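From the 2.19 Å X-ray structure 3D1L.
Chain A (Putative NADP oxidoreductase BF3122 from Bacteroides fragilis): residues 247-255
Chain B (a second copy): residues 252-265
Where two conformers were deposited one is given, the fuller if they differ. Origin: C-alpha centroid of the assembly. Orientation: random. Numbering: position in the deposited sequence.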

# COMPACT_ATOMS: atom_id res chain seq x y z
N ASP A 247 -19.59 -6.62 19.85
CA ASP A 247 -20.66 -7.37 19.19
C ASP A 247 -20.17 -8.26 18.03
O ASP A 247 -20.95 -9.03 17.44
CB ASP A 247 -21.76 -6.41 18.69
CG ASP A 247 -21.27 -5.45 17.60
OD1 ASP A 247 -20.22 -4.80 17.79
OD2 ASP A 247 -21.97 -5.32 16.57
N ASP A 248 -18.89 -8.12 17.68
CA ASP A 248 -18.26 -8.95 16.64
C ASP A 248 -16.91 -9.42 17.16
O ASP A 248 -15.86 -8.90 16.73
CB ASP A 248 -18.10 -8.17 15.34
CG ASP A 248 -17.80 -9.06 14.15
OD1 ASP A 248 -17.16 -10.13 14.33
OD2 ASP A 248 -18.20 -8.68 13.02
N PRO A 249 -16.91 -10.40 18.08
CA PRO A 249 -15.69 -10.89 18.75
C PRO A 249 -14.58 -11.39 17.81
O PRO A 249 -13.41 -11.39 18.19
CB PRO A 249 -16.19 -12.03 19.66
CG PRO A 249 -17.59 -12.30 19.24
CD PRO A 249 -18.13 -11.12 18.52
N ALA A 250 -14.95 -11.84 16.61
CA ALA A 250 -13.96 -12.20 15.59
C ALA A 250 -13.21 -10.93 15.12
O ALA A 250 -11.98 -10.88 15.20
CB ALA A 250 -14.64 -12.91 14.40
N MSE A 251 -13.95 -9.92 14.67
CA MSE A 251 -13.36 -8.65 14.24
C MSE A 251 -12.60 -7.96 15.35
O MSE A 251 -11.60 -7.30 15.11
CB MSE A 251 -14.41 -7.70 13.67
CG MSE A 251 -13.79 -6.54 12.90
SE MSE A 251 -15.07 -5.28 12.25
CE MSE A 251 -16.42 -6.52 11.65
N GLN A 252 -13.04 -8.16 16.59
CA GLN A 252 -12.39 -7.57 17.76
C GLN A 252 -11.01 -8.17 18.03
O GLN A 252 -10.05 -7.46 18.34
CB GLN A 252 -13.31 -7.71 18.97
CG GLN A 252 -12.69 -7.30 20.31
CD GLN A 252 -13.58 -7.69 21.46
OE1 GLN A 252 -13.69 -8.88 21.79
NE2 GLN A 252 -14.24 -6.71 22.07
N ARG A 253 -10.94 -9.49 17.92
CA ARG A 253 -9.68 -10.25 18.04
C ARG A 253 -8.68 -9.73 17.00
O ARG A 253 -7.52 -9.44 17.30
CB ARG A 253 -9.98 -11.74 17.80
CG ARG A 253 -8.78 -12.70 17.96
CD ARG A 253 -9.22 -14.18 17.98
NE ARG A 253 -10.39 -14.39 18.85
CZ ARG A 253 -10.35 -14.61 20.17
NH1 ARG A 253 -9.19 -14.66 20.83
NH2 ARG A 253 -11.49 -14.76 20.84
N LEU A 254 -9.16 -9.61 15.78
CA LEU A 254 -8.39 -9.11 14.65
C LEU A 254 -7.80 -7.73 14.96
O LEU A 254 -6.61 -7.51 14.82
CB LEU A 254 -9.31 -9.04 13.43
CG LEU A 254 -8.92 -9.74 12.14
CD1 LEU A 254 -8.14 -11.05 12.34
CD2 LEU A 254 -10.16 -9.94 11.25
N TYR A 255 -8.66 -6.82 15.43
CA TYR A 255 -8.22 -5.47 15.82
C TYR A 255 -7.12 -5.57 16.86
O TYR A 255 -6.09 -4.89 16.77
CB TYR A 255 -9.40 -4.64 16.36
CG TYR A 255 -9.04 -3.18 16.63
CD1 TYR A 255 -9.49 -2.16 15.78
CD2 TYR A 255 -8.24 -2.83 17.72
CE1 TYR A 255 -9.15 -0.81 16.03
CE2 TYR A 255 -7.88 -1.51 17.97
CZ TYR A 255 -8.33 -0.51 17.12
OH TYR A 255 -7.95 0.79 17.39
N GLN B 252 1.79 -15.96 11.39
CA GLN B 252 1.12 -17.16 10.93
C GLN B 252 -0.35 -17.15 11.39
O GLN B 252 -1.25 -17.44 10.60
CB GLN B 252 1.87 -18.38 11.47
CG GLN B 252 1.46 -19.72 10.93
CD GLN B 252 2.21 -20.89 11.61
OE1 GLN B 252 2.87 -21.69 10.92
NE2 GLN B 252 2.12 -20.98 12.93
N ARG B 253 -0.60 -16.81 12.66
CA ARG B 253 -1.96 -16.72 13.19
C ARG B 253 -2.80 -15.61 12.52
O ARG B 253 -4.00 -15.81 12.27
CB ARG B 253 -1.96 -16.60 14.73
CG ARG B 253 -3.34 -16.78 15.42
CD ARG B 253 -3.32 -16.39 16.91
NE ARG B 253 -4.66 -16.13 17.46
CZ ARG B 253 -4.96 -16.03 18.76
NH1 ARG B 253 -4.00 -16.17 19.68
NH2 ARG B 253 -6.21 -15.78 19.15
N LEU B 254 -2.18 -14.47 12.22
CA LEU B 254 -2.86 -13.37 11.51
C LEU B 254 -3.36 -13.84 10.14
O LEU B 254 -4.53 -13.60 9.77
CB LEU B 254 -1.95 -12.15 11.33
CG LEU B 254 -1.82 -11.21 12.53
CD1 LEU B 254 -0.84 -10.10 12.21
CD2 LEU B 254 -3.21 -10.66 12.97
N TYR B 255 -2.47 -14.49 9.39
CA TYR B 255 -2.82 -15.02 8.08
C TYR B 255 -4.06 -15.92 8.19
O TYR B 255 -4.99 -15.82 7.39
CB TYR B 255 -1.63 -15.78 7.45
CG TYR B 255 -1.91 -16.30 6.06
CD1 TYR B 255 -1.42 -15.64 4.93
CD2 TYR B 255 -2.68 -17.47 5.87
CE1 TYR B 255 -1.69 -16.12 3.64
CE2 TYR B 255 -2.95 -17.95 4.58
CZ TYR B 255 -2.45 -17.26 3.47
OH TYR B 255 -2.72 -17.72 2.21
N GLU B 256 -4.06 -16.80 9.19
CA GLU B 256 -5.12 -17.79 9.35
C GLU B 256 -6.47 -17.15 9.67
O GLU B 256 -7.48 -17.49 9.05
CB GLU B 256 -4.72 -18.81 10.42
CG GLU B 256 -5.88 -19.57 11.01
CD GLU B 256 -5.45 -20.81 11.73
OE1 GLU B 256 -4.25 -20.91 12.09
OE2 GLU B 256 -6.30 -21.69 11.91
N LEU B 257 -6.47 -16.21 10.61
CA LEU B 257 -7.68 -15.51 11.03
C LEU B 257 -8.20 -14.52 9.97
O LEU B 257 -9.40 -14.40 9.76
CB LEU B 257 -7.44 -14.81 12.37
CG LEU B 257 -7.16 -15.69 13.59
CD1 LEU B 257 -6.76 -14.79 14.74
CD2 LEU B 257 -8.35 -16.57 13.99
N LEU B 258 -7.30 -13.84 9.28
CA LEU B 258 -7.69 -13.00 8.14
C LEU B 258 -8.32 -13.84 7.02
O LEU B 258 -9.33 -13.44 6.43
CB LEU B 258 -6.49 -12.17 7.62
CG LEU B 258 -6.03 -11.03 8.56
CD1 LEU B 258 -4.58 -10.56 8.30
CD2 LEU B 258 -6.98 -9.82 8.52
N SER B 259 -7.74 -15.00 6.74
CA SER B 259 -8.28 -15.91 5.74
C SER B 259 -9.64 -16.40 6.21
O SER B 259 -10.62 -16.34 5.47
CB SER B 259 -7.32 -17.09 5.50
OG SER B 259 -6.13 -16.65 4.86
N ARG B 260 -9.70 -16.87 7.46
CA ARG B 260 -10.94 -17.31 8.08
C ARG B 260 -11.99 -16.22 7.91
O ARG B 260 -13.14 -16.51 7.58
CB ARG B 260 -10.71 -17.58 9.57
CG ARG B 260 -11.79 -18.38 10.27
CD ARG B 260 -11.44 -18.67 11.75
NE ARG B 260 -10.24 -19.50 11.89
CZ ARG B 260 -9.80 -20.00 13.06
NH1 ARG B 260 -10.46 -19.75 14.19
NH2 ARG B 260 -8.71 -20.75 13.09
N SER B 261 -11.56 -14.97 8.10
CA SER B 261 -12.42 -13.82 8.14
C SER B 261 -12.99 -13.50 6.76
O SER B 261 -14.18 -13.21 6.63
CB SER B 261 -11.67 -12.60 8.69
OG SER B 261 -12.55 -11.52 8.90
N ILE B 262 -12.13 -13.55 5.73
CA ILE B 262 -12.58 -13.40 4.35
C ILE B 262 -13.63 -14.48 4.05
O ILE B 262 -14.72 -14.18 3.57
CB ILE B 262 -11.40 -13.45 3.35
CG1 ILE B 262 -10.54 -12.17 3.42
CG2 ILE B 262 -11.90 -13.73 1.91
CD1 ILE B 262 -9.09 -12.40 2.99
N HIS B 263 -13.29 -15.74 4.38
CA HIS B 263 -14.17 -16.89 4.14
C HIS B 263 -15.59 -16.74 4.71
O HIS B 263 -16.56 -17.07 4.03
CB HIS B 263 -13.52 -18.18 4.63
CG HIS B 263 -14.24 -19.43 4.20
ND1 HIS B 263 -14.49 -19.72 2.88
CD2 HIS B 263 -14.76 -20.45 4.92
CE1 HIS B 263 -15.14 -20.87 2.81
NE2 HIS B 263 -15.32 -21.33 4.03
N GLU B 264 -15.71 -16.22 5.94
CA GLU B 264 -17.04 -16.01 6.55
C GLU B 264 -17.89 -14.98 5.79
O GLU B 264 -19.10 -15.05 5.82
CB GLU B 264 -16.99 -15.60 8.04
CG GLU B 264 -16.07 -16.39 8.99
CD GLU B 264 -16.08 -17.89 8.79
OE1 GLU B 264 -17.04 -18.56 9.24
OE2 GLU B 264 -15.10 -18.42 8.20
N ARG B 265 -17.25 -14.04 5.09
CA ARG B 265 -17.96 -12.92 4.47
C ARG B 265 -18.04 -13.00 2.95
O ARG B 265 -18.80 -13.82 2.40
CB ARG B 265 -17.31 -11.61 4.88
CG ARG B 265 -17.40 -11.37 6.37
CD ARG B 265 -16.32 -10.48 6.85
NE ARG B 265 -16.65 -9.91 8.15
CZ ARG B 265 -16.32 -10.47 9.31
NH1 ARG B 265 -15.68 -11.63 9.32
NH2 ARG B 265 -16.66 -9.90 10.46

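Two arginines of like charge meet at one end of this contact. Arg A253 and Arg B253 are the same residue in the two copies, and NH1 of Arg A253 lies 3.6 Å from NH2 of Arg B253. No hydrogen bond links them. The Arg A253 atom sits at the edge of the Arg B253 guanidinium, near its plane. Both side chains are exposed, so solvent can help to screen the two positive charges.

The backbones around this pair are helical. The chain A helix starts at Pro A249 and continues past the stretch. The chain B helix enters from earlier in the chain. The two run in roughly opposite directions, with 149° between their N-to-C directions. Their axes come no closer than 10.7 Å, so side chains make the contact. The nearest CA atoms are those of Leu A254 and Leu B257, 7.4 Å apart. Together the stretches bury 382 Å², a modest area.

Leu A254 is the centre of the packing. The other stretch covers 107 Å² of it, the largest share of any residue here. Its CA-to-CB bond points sideways, but the end of the side chain comes nearer to chain B. Its chi1 of -126° and chi2 of 34° both lie between the usual wells. Its CD1 is 3.8 Å from CB of Leu B257, and its CG is 4.1 Å from CD2 of Leu B258. These are apolar contacts, which remove hydrocarbon from water. On the Ser B261 side, CD2 of Leu A254 lies 3.7 Å from OG of Ser B261. That hydroxyl is hydrogen-bonded elsewhere in the structure, so it can face a methyl group without losing its polar partner.

Leu B257 also meets the aliphatic part of Arg A253. CD of Arg A253 is 4.1 Å from CD1 of Leu B257. The arginine thus packs its carbon chain against a leucine while its charged end reaches Arg B253.

At the other end, opposite charges meet. OD2 of Asp A248 and NH2 of Arg B265 form a salt bridge at 3.2 Å. The carboxylate oxygen approaches the guanidinium at its edge, near its plane. Asp A248 has a second task as the N-cap of its helix. Its OD1 accepts a hydrogen bond from N of Met A251 at 3.2 Å, with a nearly straight angle of 173°. One carboxylate therefore caps chain A and binds chain B through different oxygens.

Arg B265 has further neighbours. Its NH1 gives a weak hydrogen bond to O of Ser B261, at 3.5 Å, within its own chain. CE of Met A251, a selenomethionine, lies 3.6 Å from NH2 of Arg B265. The methionine is buried, and its end turns nearer to chain B although its CA-to-CB bond points sideways. No hydrogen bond joins the stretches; leucine packing and one salt bridge connect them.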